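C-type lectin domain family 4, member b1 (Mus musculus, PDB 6LKR) is a calcium-binding C-type lectin receptor of the immune cell surface that binds carbohydrate and may help regulate dendritic-cell differentiation and immune reactivity. Local coordinates at residues S14-W28 / C121-K133. Numbering follows the deposited sequence. Where two conformers were deposited one is given.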
# COMPACT_ATOMS: atom_id res chain seq x y z
N SER A 14 9.89 1.85 4.50
CA SER A 14 9.88 2.98 3.53
C SER A 14 9.21 4.22 4.13
O SER A 14 9.10 5.22 3.40
CB SER A 14 9.21 2.58 2.25
OG SER A 14 7.81 2.44 2.44
N HIS A 15 8.76 4.18 5.38
CA HIS A 15 7.86 5.22 5.95
C HIS A 15 8.48 5.90 7.16
O HIS A 15 9.37 5.30 7.80
CB HIS A 15 6.50 4.62 6.33
CG HIS A 15 5.77 4.04 5.17
ND1 HIS A 15 5.71 2.67 4.95
CD2 HIS A 15 5.08 4.62 4.17
CE1 HIS A 15 4.99 2.44 3.86
NE2 HIS A 15 4.60 3.62 3.36
N CYS A 16 8.01 7.11 7.44
CA CYS A 16 8.25 7.89 8.67
C CYS A 16 6.95 7.93 9.45
O CYS A 16 5.89 8.08 8.82
CB CYS A 16 8.73 9.29 8.31
SG CYS A 16 10.10 9.25 7.13
N TYR A 17 7.03 7.82 10.78
CA TYR A 17 5.86 7.76 11.69
C TYR A 17 5.98 8.86 12.75
O TYR A 17 7.11 9.18 13.18
CB TYR A 17 5.77 6.38 12.32
CG TYR A 17 5.54 5.27 11.32
CD1 TYR A 17 6.61 4.67 10.67
CD2 TYR A 17 4.26 4.85 10.99
CE1 TYR A 17 6.41 3.67 9.74
CE2 TYR A 17 4.04 3.84 10.07
CZ TYR A 17 5.12 3.25 9.44
OH TYR A 17 4.92 2.25 8.53
N LEU A 18 4.83 9.38 13.17
CA LEU A 18 4.74 10.37 14.28
C LEU A 18 3.43 10.21 15.04
O LEU A 18 2.36 10.19 14.39
CB LEU A 18 4.85 11.79 13.71
CG LEU A 18 4.79 12.90 14.76
CD1 LEU A 18 6.14 13.04 15.42
CD2 LEU A 18 4.34 14.23 14.16
N VAL A 19 3.51 10.19 16.36
CA VAL A 19 2.36 10.40 17.28
C VAL A 19 2.27 11.90 17.54
O VAL A 19 3.12 12.45 18.24
CB VAL A 19 2.51 9.59 18.58
CG1 VAL A 19 1.33 9.80 19.50
CG2 VAL A 19 2.73 8.11 18.30
N PRO A 20 1.30 12.62 16.95
CA PRO A 20 1.20 14.07 17.14
C PRO A 20 0.72 14.45 18.55
O PRO A 20 0.04 13.66 19.18
CB PRO A 20 0.22 14.53 16.05
CG PRO A 20 -0.59 13.31 15.69
CD PRO A 20 0.25 12.10 16.07
N THR A 21 1.09 15.66 18.99
CA THR A 21 0.79 16.22 20.33
C THR A 21 0.02 17.55 20.23
O THR A 21 -0.42 18.03 21.29
CB THR A 21 2.09 16.37 21.13
OG1 THR A 21 3.07 16.91 20.23
CG2 THR A 21 2.58 15.06 21.72
N VAL A 22 -0.18 18.12 19.03
CA VAL A 22 -0.87 19.45 18.86
C VAL A 22 -2.16 19.41 19.67
O VAL A 22 -2.40 20.35 20.45
CB VAL A 22 -1.20 19.86 17.41
CG1 VAL A 22 -1.50 21.35 17.33
CG2 VAL A 22 -0.13 19.49 16.42
N PHE A 23 -2.99 18.38 19.47
CA PHE A 23 -4.21 18.15 20.28
C PHE A 23 -4.04 16.85 21.07
O PHE A 23 -3.42 15.91 20.56
CB PHE A 23 -5.49 18.21 19.44
CG PHE A 23 -5.40 17.68 18.03
CD1 PHE A 23 -5.30 16.32 17.79
CD2 PHE A 23 -5.45 18.55 16.94
CE1 PHE A 23 -5.23 15.83 16.50
CE2 PHE A 23 -5.40 18.05 15.65
CZ PHE A 23 -5.29 16.70 15.44
N SER A 24 -4.53 16.85 22.31
CA SER A 24 -4.51 15.69 23.22
C SER A 24 -5.41 14.59 22.66
O SER A 24 -5.10 13.41 22.90
CB SER A 24 -4.91 16.09 24.63
OG SER A 24 -6.05 16.93 24.61
N SER A 25 -6.48 14.96 21.93
CA SER A 25 -7.41 14.02 21.26
C SER A 25 -8.26 14.77 20.24
O SER A 25 -8.38 16.00 20.36
CB SER A 25 -8.27 13.30 22.26
OG SER A 25 -9.24 14.18 22.80
N ALA A 26 -8.83 14.05 19.28
CA ALA A 26 -9.68 14.61 18.20
C ALA A 26 -10.47 13.49 17.53
O ALA A 26 -10.08 12.32 17.67
CB ALA A 26 -8.81 15.34 17.20
N SER A 27 -11.53 13.86 16.82
CA SER A 27 -12.36 12.97 15.97
C SER A 27 -11.47 12.34 14.90
O SER A 27 -10.36 12.84 14.66
CB SER A 27 -13.50 13.72 15.35
OG SER A 27 -13.02 14.55 14.30
N TRP A 28 -11.97 11.30 14.23
CA TRP A 28 -11.22 10.62 13.14
C TRP A 28 -10.95 11.63 12.02
O TRP A 28 -9.79 11.71 11.57
CB TRP A 28 -11.99 9.38 12.66
CG TRP A 28 -11.21 8.53 11.70
CD1 TRP A 28 -10.41 7.46 12.00
CD2 TRP A 28 -11.17 8.68 10.28
NE1 TRP A 28 -9.87 6.95 10.86
CE2 TRP A 28 -10.31 7.67 9.78
CE3 TRP A 28 -11.77 9.57 9.37
CZ2 TRP A 28 -10.05 7.52 8.42
CZ3 TRP A 28 -11.50 9.43 8.03
CH2 TRP A 28 -10.66 8.41 7.56
N CYS A 121 -16.74 7.35 14.70
CA CYS A 121 -15.81 8.33 14.09
C CYS A 121 -15.80 9.64 14.89
O CYS A 121 -14.79 10.37 14.82
CB CYS A 121 -16.20 8.55 12.64
SG CYS A 121 -16.02 7.04 11.66
N ASN A 122 -16.86 9.91 15.66
CA ASN A 122 -17.06 11.19 16.39
C ASN A 122 -16.39 11.15 17.76
O ASN A 122 -16.21 12.23 18.32
CB ASN A 122 -18.55 11.52 16.53
CG ASN A 122 -19.22 11.64 15.19
OD1 ASN A 122 -18.69 12.30 14.30
ND2 ASN A 122 -20.36 10.99 15.03
N LEU A 123 -16.07 9.97 18.30
CA LEU A 123 -15.34 9.85 19.59
C LEU A 123 -13.93 10.41 19.38
O LEU A 123 -13.37 10.22 18.29
CB LEU A 123 -15.29 8.40 20.05
CG LEU A 123 -16.64 7.77 20.40
CD1 LEU A 123 -16.45 6.35 20.91
CD2 LEU A 123 -17.39 8.61 21.43
N LYS A 124 -13.43 11.14 20.37
CA LYS A 124 -12.08 11.76 20.30
C LYS A 124 -11.06 10.73 20.78
O LYS A 124 -11.28 10.11 21.84
CB LYS A 124 -12.05 13.06 21.11
CG LYS A 124 -12.99 14.14 20.58
CD LYS A 124 -13.36 15.21 21.59
CE LYS A 124 -12.58 16.49 21.44
NZ LYS A 124 -13.40 17.68 21.80
N GLN A 125 -10.01 10.50 19.99
CA GLN A 125 -8.90 9.61 20.39
C GLN A 125 -7.58 10.28 20.01
O GLN A 125 -7.61 11.33 19.32
CB GLN A 125 -8.99 8.25 19.69
CG GLN A 125 -10.37 7.60 19.72
CD GLN A 125 -10.80 7.10 21.08
OE1 GLN A 125 -10.01 6.99 22.00
NE2 GLN A 125 -12.08 6.82 21.22
N LYS A 126 -6.48 9.68 20.44
CA LYS A 126 -5.13 10.02 19.94
C LYS A 126 -5.03 9.50 18.50
O LYS A 126 -6.03 8.94 18.00
CB LYS A 126 -4.08 9.44 20.90
CG LYS A 126 -4.28 9.86 22.35
CD LYS A 126 -3.02 9.80 23.19
CE LYS A 126 -3.17 10.49 24.53
NZ LYS A 126 -3.27 11.96 24.38
N SER A 127 -3.90 9.68 17.85
CA SER A 127 -3.71 9.20 16.46
C SER A 127 -2.24 8.98 16.20
O SER A 127 -1.41 9.38 17.04
CB SER A 127 -4.33 10.18 15.49
OG SER A 127 -3.85 11.50 15.73
N VAL A 128 -1.94 8.34 15.07
CA VAL A 128 -0.56 8.11 14.56
C VAL A 128 -0.57 8.38 13.05
O VAL A 128 -1.50 7.89 12.38
CB VAL A 128 -0.05 6.68 14.84
CG1 VAL A 128 1.46 6.65 14.98
CG2 VAL A 128 -0.70 6.05 16.06
N CYS A 129 0.40 9.15 12.57
CA CYS A 129 0.52 9.56 11.15
C CYS A 129 1.71 8.84 10.53
O CYS A 129 2.66 8.48 11.26
CB CYS A 129 0.72 11.06 11.00
SG CYS A 129 -0.53 12.09 11.80
N GLN A 130 1.67 8.68 9.21
CA GLN A 130 2.80 8.12 8.44
C GLN A 130 2.92 8.91 7.15
O GLN A 130 1.89 9.42 6.65
CB GLN A 130 2.61 6.62 8.21
CG GLN A 130 1.80 6.27 6.98
CD GLN A 130 1.71 4.77 6.76
OE1 GLN A 130 1.39 4.02 7.67
NE2 GLN A 130 2.01 4.34 5.54
N MET A 131 4.14 9.01 6.64
CA MET A 131 4.42 9.51 5.28
C MET A 131 5.55 8.67 4.69
O MET A 131 6.24 7.97 5.46
CB MET A 131 4.84 10.98 5.32
CG MET A 131 6.07 11.23 6.15
SD MET A 131 6.70 12.93 5.95
CE MET A 131 5.30 13.87 6.52
N LYS A 132 5.72 8.72 3.37
CA LYS A 132 6.87 8.10 2.67
C LYS A 132 8.15 8.83 3.10
O LYS A 132 8.08 10.05 3.33
CB LYS A 132 6.63 8.13 1.16
CG LYS A 132 5.50 7.22 0.70
CD LYS A 132 4.94 7.59 -0.66
CE LYS A 132 3.65 6.88 -0.98
NZ LYS A 132 3.89 5.60 -1.69
N LYS A 133 9.25 8.09 3.27
CA LYS A 133 10.60 8.63 3.57
C LYS A 133 11.15 9.30 2.32
O LYS A 133 10.53 9.12 1.25
CB LYS A 133 11.54 7.49 4.02
CG LYS A 133 12.03 6.58 2.89
CD LYS A 133 12.96 5.47 3.34
CE LYS A 133 13.74 4.85 2.20
NZ LYS A 133 12.85 4.43 1.09
O HOH W 1 9.65 5.90 0.26
O HOH W 2 2.51 1.49 8.07
O HOH W 3 -2.10 11.84 19.11
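Cys16 and Met131, with Leu18 and Cys129, are the hydrogen-bonded pairs of an antiparallel ladder that joins strand 15-18, near the N terminus, to the C-terminal strand 129-132, whose directions differ by 157°. Each pair exchanges two backbone bonds, among them Cys16 N to Met131 O at 2.8 Å, and Lys133 N to Ser14 O continues the series. Farther along, Ala26 and Gln125 form an isolated two-bond bridge, and Trp28 N, in the first turn of helix 28-37, bonds to Cys121 O (3.0 Å). Between these two sets the backbones part around Thr21 and Val22; one water links Pro20 O to Ser127 N, and in one of its two conformers Lys126 NZ reaches Ser24 O at 2.8 Å.

Among the side chains, Gln130 spans two rings. Its NE2 sits over one face of His15 near the rim, 3.4 Å from CD2, with amide and ring planes 50° apart, while Ser14 OG, held by Glu33 of the second subunit, lies over the opposite face, likewise toward the rim. With CG between backbone N and carbonyl carbon (chi1 87°) and the chain extended beyond, Gln130 runs alongside Tyr17, its OE1 3.6 Å from Tyr17 CE2. That oxygen accepts from Val44 N, and a water bonded to Tyr17 OH lies 2.8 Å from Gln130 OE1; together they probably hold the amide's rotation. Apolar contacts are lighter: Cys16 CB on Met131 CG (3.9 Å) and Pro20 CG against Cys129 SG, whose disulfide to Cys35 ties the strand to helix 28-37.

Pairing of the chain's two ends is a hallmark of the C-type lectin fold, here secured chiefly by main-chain hydrogen bonds, with one water and the Lys126 ammonium bridging where the ladder is interrupted.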